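Local coordinates for protein amidase, hydantoinase/carbamoylase family (Paraburkholderia phymatum, PDB 6C0D) that probably hydrolyses N-carbamoyl-L-amino acids as a zinc-dependent, dimeric amidase of the peptidase M20 family, at residues L203-V217 with G356-Q370. Residues are numbered along the deposited sequence; the frame is centred on the assembly and turned at random. Where two conformers were deposited one is given.
With EDO (1,2-ethanediol), chain J.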
ATOM      1  N   LEU A 203      27.803  -0.896 -14.564  1.00 36.70           N
ATOM      2  CA  LEU A 203      28.898  -0.246 -15.259  1.00 40.28           C
ATOM      3  C   LEU A 203      29.428   0.930 -14.445  1.00 41.93           C
ATOM      4  O   LEU A 203      30.639   1.037 -14.207  1.00 42.67           O
ATOM      5  CB  LEU A 203      28.406   0.167 -16.648  1.00 41.17           C
ATOM      6  CG  LEU A 203      29.401   0.303 -17.784  1.00 29.09           C
ATOM      7  CD1 LEU A 203      30.376  -0.858 -17.888  1.00 22.23           C
ATOM      8  CD2 LEU A 203      28.658   0.532 -19.063  1.00 21.59           C
ATOM      9  N   GLU A 204      28.530   1.782 -13.928  1.00 45.51           N
ATOM     10  CA  GLU A 204      28.963   2.895 -13.078  1.00 46.07           C
ATOM     11  C   GLU A 204      29.618   2.407 -11.791  1.00 42.93           C
ATOM     12  O   GLU A 204      30.673   2.910 -11.390  1.00 43.74           O
ATOM     13  CB  GLU A 204      27.791   3.817 -12.738  1.00 55.62           C
ATOM     14  CG  GLU A 204      28.146   4.821 -11.633  1.00 64.81           C
ATOM     15  CD  GLU A 204      26.957   5.615 -11.121  1.00 74.50           C
ATOM     16  OE1 GLU A 204      26.740   6.748 -11.605  1.00 76.79           O
ATOM     17  OE2 GLU A 204      26.242   5.108 -10.231  1.00 72.32           O
ATOM     18  N   ALA A 205      28.998   1.440 -11.107  1.00 44.01           N
ATOM     19  CA  ALA A 205      29.570   0.970  -9.851  1.00 41.87           C
ATOM     20  C   ALA A 205      30.964   0.388 -10.041  1.00 40.57           C
ATOM     21  O   ALA A 205      31.782   0.443  -9.116  1.00 43.70           O
ATOM     22  CB  ALA A 205      28.659  -0.069  -9.193  1.00 47.27           C
ATOM     23  N   SER A 206      31.249  -0.192 -11.215  1.00 41.37           N
ATOM     24  CA  SER A 206      32.583  -0.707 -11.498  1.00 40.66           C
ATOM     25  C   SER A 206      33.543   0.372 -11.982  1.00 36.13           C
ATOM     26  O   SER A 206      34.738   0.095 -12.110  1.00 41.78           O
ATOM     27  CB  SER A 206      32.501  -1.832 -12.534  1.00 50.58           C
ATOM     28  OG  SER A 206      31.752  -2.930 -12.029  1.00 55.49           O
ATOM     29  N   ALA A 207      33.055   1.595 -12.207  1.00 31.73           N
ATOM     30  CA  ALA A 207      33.834   2.716 -12.737  1.00 28.36           C
ATOM     31  C   ALA A 207      34.438   2.395 -14.101  1.00 26.14           C
ATOM     32  O   ALA A 207      35.443   3.002 -14.499  1.00 30.68           O
ATOM     33  CB  ALA A 207      34.933   3.174 -11.761  1.00 35.08           C
ATOM     34  N   LYS A 208      33.834   1.455 -14.831  1.00 19.91           N
ATOM     35  CA  LYS A 208      34.264   1.133 -16.189  1.00 21.34           C
ATOM     36  C   LYS A 208      33.492   1.991 -17.191  1.00 20.76           C
ATOM     37  O   LYS A 208      32.484   2.616 -16.863  1.00 23.80           O
ATOM     38  CB  LYS A 208      34.033  -0.344 -16.509  1.00 27.65           C
ATOM     39  CG  LYS A 208      34.665  -1.339 -15.565  1.00 37.45           C
ATOM     40  CD  LYS A 208      36.138  -1.523 -15.837  1.00 31.27           C
ATOM     41  CE  LYS A 208      36.607  -2.845 -15.255  1.00 34.85           C
ATOM     42  NZ  LYS A 208      38.082  -2.941 -15.205  1.00 40.14           N
ATOM     43  N   LEU A 209      33.976   2.004 -18.435  1.00 16.72           N
ATOM     44  CA  LEU A 209      33.437   2.875 -19.466  1.00 17.34           C
ATOM     45  C   LEU A 209      32.658   2.137 -20.551  1.00 19.30           C
ATOM     46  O   LEU A 209      31.904   2.785 -21.284  1.00 18.83           O
ATOM     47  CB  LEU A 209      34.574   3.675 -20.127  1.00 15.57           C
ATOM     48  CG  LEU A 209      35.418   4.531 -19.148  1.00 16.35           C
ATOM     49  CD1 LEU A 209      36.489   5.322 -19.913  1.00 18.62           C
ATOM     50  CD2 LEU A 209      34.509   5.465 -18.335  1.00 18.63           C
ATOM     51  N   ILE A 210      32.861   0.829 -20.707  1.00 15.46           N
ATOM     52  CA  ILE A 210      32.294   0.078 -21.831  1.00 15.31           C
ATOM     53  C   ILE A 210      31.799  -1.252 -21.308  1.00 16.61           C
ATOM     54  O   ILE A 210      32.552  -1.967 -20.641  1.00 16.48           O
ATOM     55  CB  ILE A 210      33.331  -0.180 -22.943  1.00 15.44           C
ATOM     56  CG1 ILE A 210      33.845   1.135 -23.545  1.00 16.81           C
ATOM     57  CG2 ILE A 210      32.742  -1.133 -24.034  1.00 15.27           C
ATOM     58  CD1 ILE A 210      32.811   1.922 -24.350  1.00 17.60           C
ATOM     59  N   GLY A 211      30.554  -1.607 -21.631  1.00 13.80           N
ATOM     60  CA  GLY A 211      30.081  -2.942 -21.278  1.00 13.65           C
ATOM     61  C   GLY A 211      29.745  -3.752 -22.519  1.00 15.48           C
ATOM     62  O   GLY A 211      29.077  -3.250 -23.434  1.00 15.20           O
ATOM     63  N   VAL A 212      30.226  -4.992 -22.578  1.00 13.24           N
ATOM     64  CA  VAL A 212      29.893  -5.917 -23.667  1.00 11.60           C
ATOM     65  C   VAL A 212      28.805  -6.836 -23.137  1.00 16.39           C
ATOM     66  O   VAL A 212      29.055  -7.611 -22.214  1.00 16.00           O
ATOM     67  CB  VAL A 212      31.118  -6.726 -24.108  1.00 15.69           C
ATOM     68  CG1 VAL A 212      30.712  -7.770 -25.194  1.00 17.18           C
ATOM     69  CG2 VAL A 212      32.227  -5.789 -24.634  1.00 15.73           C
ATOM     70  N   VAL A 213      27.614  -6.778 -23.724  1.00 14.98           N
ATOM     71  CA  VAL A 213      26.455  -7.469 -23.146  1.00 15.83           C
ATOM     72  C   VAL A 213      26.494  -8.965 -23.472  1.00 17.71           C
ATOM     73  O   VAL A 213      26.610  -9.372 -24.638  1.00 17.15           O
ATOM     74  CB  VAL A 213      25.153  -6.810 -23.622  1.00 14.63           C
ATOM     75  CG1 VAL A 213      23.922  -7.614 -23.160  1.00 18.72           C
ATOM     76  CG2 VAL A 213      25.065  -5.349 -23.063  1.00 14.02           C
ATOM     77  N   THR A 214      26.412  -9.795 -22.429  1.00 15.65           N
ATOM     78  CA  THR A 214      26.410 -11.251 -22.609  1.00 15.57           C
ATOM     79  C   THR A 214      25.023 -11.764 -22.966  1.00 17.59           C
ATOM     80  O   THR A 214      24.853 -12.552 -23.911  1.00 18.20           O
ATOM     81  CB  THR A 214      26.877 -11.920 -21.315  1.00 20.35           C
ATOM     82  OG1 THR A 214      26.093 -11.396 -20.229  1.00 19.90           O
ATOM     83  CG2 THR A 214      28.346 -11.609 -21.068  1.00 21.48           C
ATOM     84  N   THR A 215      24.029 -11.349 -22.185  1.00 17.37           N
ATOM     85  CA  THR A 215      22.692 -11.925 -22.201  1.00 20.10           C
ATOM     86  C   THR A 215      21.732 -10.842 -21.744  1.00 19.98           C
ATOM     87  O   THR A 215      22.053 -10.081 -20.825  1.00 20.43           O
ATOM     88  CB  THR A 215      22.594 -13.114 -21.230  1.00 22.32           C
ATOM     89  OG1 THR A 215      23.595 -14.080 -21.545  1.00 23.23           O
ATOM     90  CG2 THR A 215      21.216 -13.774 -21.299  1.00 21.26           C
ATOM     91  N   ILE A 216      20.568 -10.776 -22.376  1.00 18.64           N
ATOM     92  CA  ILE A 216      19.457  -9.972 -21.873  1.00 18.28           C
ATOM     93  C   ILE A 216      18.633 -10.847 -20.929  1.00 21.51           C
ATOM     94  O   ILE A 216      18.196 -11.938 -21.311  1.00 18.31           O
ATOM     95  CB  ILE A 216      18.615  -9.431 -23.035  1.00 21.22           C
ATOM     96  CG1 ILE A 216      19.494  -8.517 -23.909  1.00 20.38           C
ATOM     97  CG2 ILE A 216      17.378  -8.690 -22.528  1.00 21.30           C
ATOM     98  CD1 ILE A 216      18.794  -8.048 -25.188  1.00 20.27           C
ATOM     99  N   VAL A 217      18.446 -10.394 -19.683  1.00 17.88           N
ATOM    100  CA  VAL A 217      17.916 -11.290 -18.649  1.00 17.08           C
ATOM    101  C   VAL A 217      16.474 -11.663 -18.968  1.00 19.19           C
ATOM    102  O   VAL A 217      15.736 -10.911 -19.617  1.00 19.52           O
ATOM    103  CB  VAL A 217      18.001 -10.648 -17.247  1.00 20.05           C
ATOM    104  CG1 VAL A 217      19.473 -10.440 -16.826  1.00 19.78           C
ATOM    105  CG2 VAL A 217      17.225  -9.334 -17.241  1.00 18.09           C
ATOM    106  N   GLY A 356      41.526  -1.932 -20.078  1.00 14.75           N
ATOM    107  CA  GLY A 356      41.331  -1.827 -18.650  1.00 16.28           C
ATOM    108  C   GLY A 356      40.074  -1.105 -18.215  1.00 15.91           C
ATOM    109  O   GLY A 356      39.871  -0.933 -17.001  1.00 18.14           O
ATOM    110  N   GLN A 357      39.217  -0.689 -19.152  1.00 15.13           N
ATOM    111  CA  GLN A 357      38.022   0.071 -18.792  1.00 14.86           C
ATOM    112  C   GLN A 357      36.765  -0.535 -19.410  1.00 17.29           C
ATOM    113  O   GLN A 357      35.786   0.173 -19.657  1.00 17.05           O
ATOM    114  CB  GLN A 357      38.175   1.540 -19.201  1.00 14.90           C
ATOM    115  CG  GLN A 357      39.359   2.217 -18.491  1.00 15.83           C
ATOM    116  CD  GLN A 357      39.198   2.347 -16.988  1.00 17.11           C
ATOM    117  OE1 GLN A 357      38.153   2.020 -16.406  1.00 19.76           O
ATOM    118  NE2 GLN A 357      40.252   2.849 -16.332  1.00 18.99           N
ATOM    119  N   TRP A 358      36.768  -1.842 -19.677  1.00 15.84           N
ATOM    120  CA  TRP A 358      35.581  -2.497 -20.216  1.00 15.56           C
ATOM    121  C   TRP A 358      35.307  -3.802 -19.476  1.00 18.45           C
ATOM    122  O   TRP A 358      36.194  -4.374 -18.827  1.00 17.99           O
ATOM    123  CB  TRP A 358      35.733  -2.764 -21.730  1.00 15.49           C
ATOM    124  CG  TRP A 358      36.734  -3.835 -22.035  1.00 19.04           C
ATOM    125  CD1 TRP A 358      38.092  -3.691 -22.154  1.00 17.25           C
ATOM    126  CD2 TRP A 358      36.454  -5.231 -22.233  1.00 14.63           C
ATOM    127  NE1 TRP A 358      38.677  -4.928 -22.414  1.00 18.53           N
ATOM    128  CE2 TRP A 358      37.690  -5.881 -22.468  1.00 20.34           C
ATOM    129  CE3 TRP A 358      35.276  -5.993 -22.229  1.00 15.35           C
ATOM    130  CZ2 TRP A 358      37.783  -7.266 -22.704  1.00 22.45           C
ATOM    131  CZ3 TRP A 358      35.364  -7.376 -22.467  1.00 18.16           C
ATOM    132  CH2 TRP A 358      36.611  -7.996 -22.687  1.00 18.56           C
ATOM    133  N   MET A 359      34.055  -4.275 -19.555  1.00 14.55           N
ATOM    134  CA  MET A 359      33.720  -5.557 -18.929  1.00 15.97           C
ATOM    135  C   MET A 359      32.569  -6.223 -19.674  1.00 19.51           C
ATOM    136  O   MET A 359      31.756  -5.562 -20.320  1.00 17.64           O
ATOM    137  CB  MET A 359      33.319  -5.407 -17.452  1.00 15.68           C
ATOM    138  CG  MET A 359      32.075  -4.509 -17.262  1.00 18.83           C
ATOM    139  SD  MET A 359      31.708  -4.035 -15.535  1.00 28.44           S
ATOM    140  CE  MET A 359      30.970  -5.541 -14.955  1.00 30.61           C
ATOM    141  N   HIS A 360      32.501  -7.549 -19.557  1.00 20.17           N
ATOM    142  CA  HIS A 360      31.282  -8.273 -19.906  1.00 18.16           C
ATOM    143  C   HIS A 360      30.249  -8.103 -18.797  1.00 18.81           C
ATOM    144  O   HIS A 360      30.586  -8.025 -17.608  1.00 18.68           O
ATOM    145  CB  HIS A 360      31.554  -9.772 -20.076  1.00 18.89           C
ATOM    146  CG  HIS A 360      32.314 -10.126 -21.317  1.00 19.22           C
ATOM    147  ND1 HIS A 360      33.676 -10.318 -21.323  1.00 21.91           N
ATOM    148  CD2 HIS A 360      31.889 -10.373 -22.581  1.00 19.76           C
ATOM    149  CE1 HIS A 360      34.068 -10.642 -22.545  1.00 21.43           C
ATOM    150  NE2 HIS A 360      33.001 -10.684 -23.328  1.00 25.22           N
ATOM    151  N   MET A 361      28.974  -8.097 -19.188  1.00 18.02           N
ATOM    152  CA  MET A 361      27.903  -7.938 -18.201  1.00 16.74           C
ATOM    153  C   MET A 361      26.568  -8.279 -18.843  1.00 16.84           C
ATOM    154  O   MET A 361      26.405  -8.102 -20.052  1.00 18.89           O
ATOM    155  CB  MET A 361      27.855  -6.491 -17.677  1.00 18.37           C
ATOM    156  CG  MET A 361      27.699  -5.489 -18.843  1.00 16.00           C
ATOM    157  SD  MET A 361      27.768  -3.758 -18.262  1.00 22.01           S
ATOM    158  CE  MET A 361      26.209  -3.640 -17.392  1.00 24.68           C
ATOM    159  N   PRO A 362      25.593  -8.750 -18.074  1.00 18.09           N
ATOM    160  CA  PRO A 362      24.247  -8.914 -18.624  1.00 18.43           C
ATOM    161  C   PRO A 362      23.558  -7.566 -18.745  1.00 20.90           C
ATOM    162  O   PRO A 362      23.953  -6.578 -18.107  1.00 19.45           O
ATOM    163  CB  PRO A 362      23.550  -9.793 -17.579  1.00 20.01           C
ATOM    164  CG  PRO A 362      24.203  -9.322 -16.266  1.00 25.97           C
ATOM    165  CD  PRO A 362      25.659  -9.105 -16.641  1.00 20.86           C
ATOM    166  N   SER A 363      22.507  -7.542 -19.567  1.00 18.63           N
ATOM    167  CA  SER A 363      21.569  -6.429 -19.592  1.00 24.20           C
ATOM    168  C   SER A 363      20.394  -6.747 -18.678  1.00 25.52           C
ATOM    169  O   SER A 363      19.621  -7.673 -18.954  1.00 22.13           O
ATOM    170  CB  SER A 363      21.062  -6.140 -21.005  1.00 20.43           C
ATOM    171  OG  SER A 363      19.997  -5.196 -20.933  1.00 21.66           O
ATOM    172  N   GLY A 364      20.230  -5.958 -17.610  1.00 22.31           N
ATOM    173  CA  GLY A 364      19.105  -6.191 -16.723  1.00 24.29           C
ATOM    174  C   GLY A 364      17.783  -5.664 -17.235  1.00 25.24           C
ATOM    175  O   GLY A 364      16.743  -5.915 -16.615  1.00 27.04           O
ATOM    176  N   ALA A 365      17.801  -4.938 -18.352  1.00 24.24           N
ATOM    177  CA  ALA A 365      16.605  -4.348 -18.940  1.00 28.50           C
ATOM    178  C   ALA A 365      16.348  -4.950 -20.318  1.00 24.17           C
ATOM    179  O   ALA A 365      17.257  -5.482 -20.948  1.00 24.21           O
ATOM    180  CB  ALA A 365      16.749  -2.825 -19.078  1.00 28.75           C
ATOM    181  N   SER A 366      15.112  -4.815 -20.791  1.00 25.34           N
ATOM    182  CA  SER A 366      14.745  -5.322 -22.105  0.54 24.68           C
ATOM    183  C   SER A 366      15.032  -4.280 -23.188  1.00 31.35           C
ATOM    184  O   SER A 366      15.078  -3.077 -22.931  1.00 25.10           O
ATOM    185  CB  SER A 366      13.267  -5.729 -22.129  0.54 30.02           C
ATOM    186  OG  SER A 366      12.417  -4.677 -21.725  0.54 28.31           O
ATOM    187  N   HIS A 367      15.226  -4.765 -24.413  1.00 23.04           N
ATOM    188  CA  HIS A 367      15.617  -3.936 -25.554  1.00 22.03           C
ATOM    189  C   HIS A 367      15.115  -4.593 -26.829  1.00 25.60           C
ATOM    190  O   HIS A 367      14.826  -5.787 -26.849  1.00 25.33           O
ATOM    191  CB  HIS A 367      17.140  -3.774 -25.680  1.00 20.17           C
ATOM    192  CG  HIS A 367      17.789  -3.216 -24.454  1.00 25.79           C
ATOM    193  ND1 HIS A 367      17.684  -1.887 -24.107  1.00 28.54           N
ATOM    194  CD2 HIS A 367      18.535  -3.805 -23.487  1.00 24.66           C
ATOM    195  CE1 HIS A 367      18.334  -1.680 -22.973  1.00 30.49           C
ATOM    196  NE2 HIS A 367      18.868  -2.824 -22.581  1.00 24.23           N
ATOM    197  N   ASP A 368      15.032  -3.800 -27.901  1.00 22.19           N
ATOM    198  CA  ASP A 368      14.719  -4.363 -29.217  1.00 24.36           C
ATOM    199  C   ASP A 368      15.644  -5.523 -29.577  1.00 24.81           C
ATOM    200  O   ASP A 368      15.228  -6.452 -30.278  1.00 25.54           O
ATOM    201  CB  ASP A 368      14.819  -3.282 -30.294  1.00 23.77           C
ATOM    202  CG  ASP A 368      13.687  -2.277 -30.203  1.00 23.59           C
ATOM    203  OD1 ASP A 368      12.522  -2.700 -30.273  1.00 25.43           O
ATOM    204  OD2 ASP A 368      13.976  -1.072 -30.041  1.00 26.45           O
ATOM    205  N   ALA A 369      16.892  -5.492 -29.109  1.00 19.39           N
ATOM    206  CA  ALA A 369      17.835  -6.560 -29.437  1.00 21.18           C
ATOM    207  C   ALA A 369      17.335  -7.925 -28.979  1.00 20.45           C
ATOM    208  O   ALA A 369      17.706  -8.948 -29.566  1.00 22.26           O
ATOM    209  CB  ALA A 369      19.200  -6.276 -28.805  1.00 19.62           C
ATOM    210  N   GLN A 370      16.521  -7.978 -27.921  1.00 19.23           N
ATOM    211  CA  GLN A 370      16.039  -9.283 -27.485  1.00 20.55           C
ATOM    212  C   GLN A 370      15.080  -9.888 -28.506  1.00 26.53           C
ATOM    213  O   GLN A 370      14.966 -11.119 -28.595  1.00 26.44           O
ATOM    214  CB  GLN A 370      15.366  -9.179 -26.112  1.00 21.32           C
ATOM    215  CG  GLN A 370      13.949  -8.714 -26.144  1.00 27.80           C
ATOM    216  CD  GLN A 370      13.447  -8.375 -24.760  1.00 35.16           C
ATOM    217  OE1 GLN A 370      14.230  -7.978 -23.905  1.00 31.78           O
ATOM    218  NE2 GLN A 370      12.144  -8.528 -24.535  1.00 29.71           N
TER
HETATM  219  C1  EDO J 509      32.335   5.374 -15.463  1.00 54.49           C
HETATM  220  O1  EDO J 509      31.419   4.397 -14.948  1.00 39.87           O
HETATM  221  C2  EDO J 509      31.874   6.797 -15.160  1.00 56.93           C
HETATM  222  O2  EDO J 509      32.804   7.386 -14.235  1.00 55.29           O
HETATM  223  O   HOH W   1      38.880  -3.915 -18.334  1.00 27.01           O
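M361 folds its thioether over G211, with SD 3.9 Å from G211 CA, and L203 CD1 meets the same sulfur. The motif is a parallel strand pair, 210-216 with 358-363, in the catalytic domain of an M20-family amidase. M359 packs beside M361 on the same face. Its CG touches L203, and its SD lies near S206 at the end of helix 202-206. Both methionines set CG between the backbone N and the carbonyl carbon (chi1 near 60°). This brings M361 SD over G211, and M359 SD to S206 and K208 CG. On the other face, V212 splits its branches between two rings. CG2 lies 3.9 Å from W358 CE3, and CG1 meets H360 CD2. Helix 340-353 packs on this face, and its D351 accepts a hydrogen bond from W358 NE1.

Further along, I216 CD1 reaches A369 and Q370 at the start of helix 368-372, while its CG2 touches Q370 OE1. The loop 364-367 runs close to the zinc site; the H367 ring meets that of the zinc ligand H196.

Backbone bonds alternate along the pair. V212 N gives a nearly straight bond to M359 O (2.8 Å, 166°). A beta bulge at T214 and T215 shifts the register by one, and S363 N then bonds to T215 O.

At the polar edge, A207 ends the helix in a Schellman motif. L209 N bonds to Q357 O at 2.8 Å. K208 bends at chi2 (-79°) and runs across the Q357 backbone. Its NZ hydrogen-bonds G356 O at 3.2 Å, from above the carbonyl plane rather than on a lone pair.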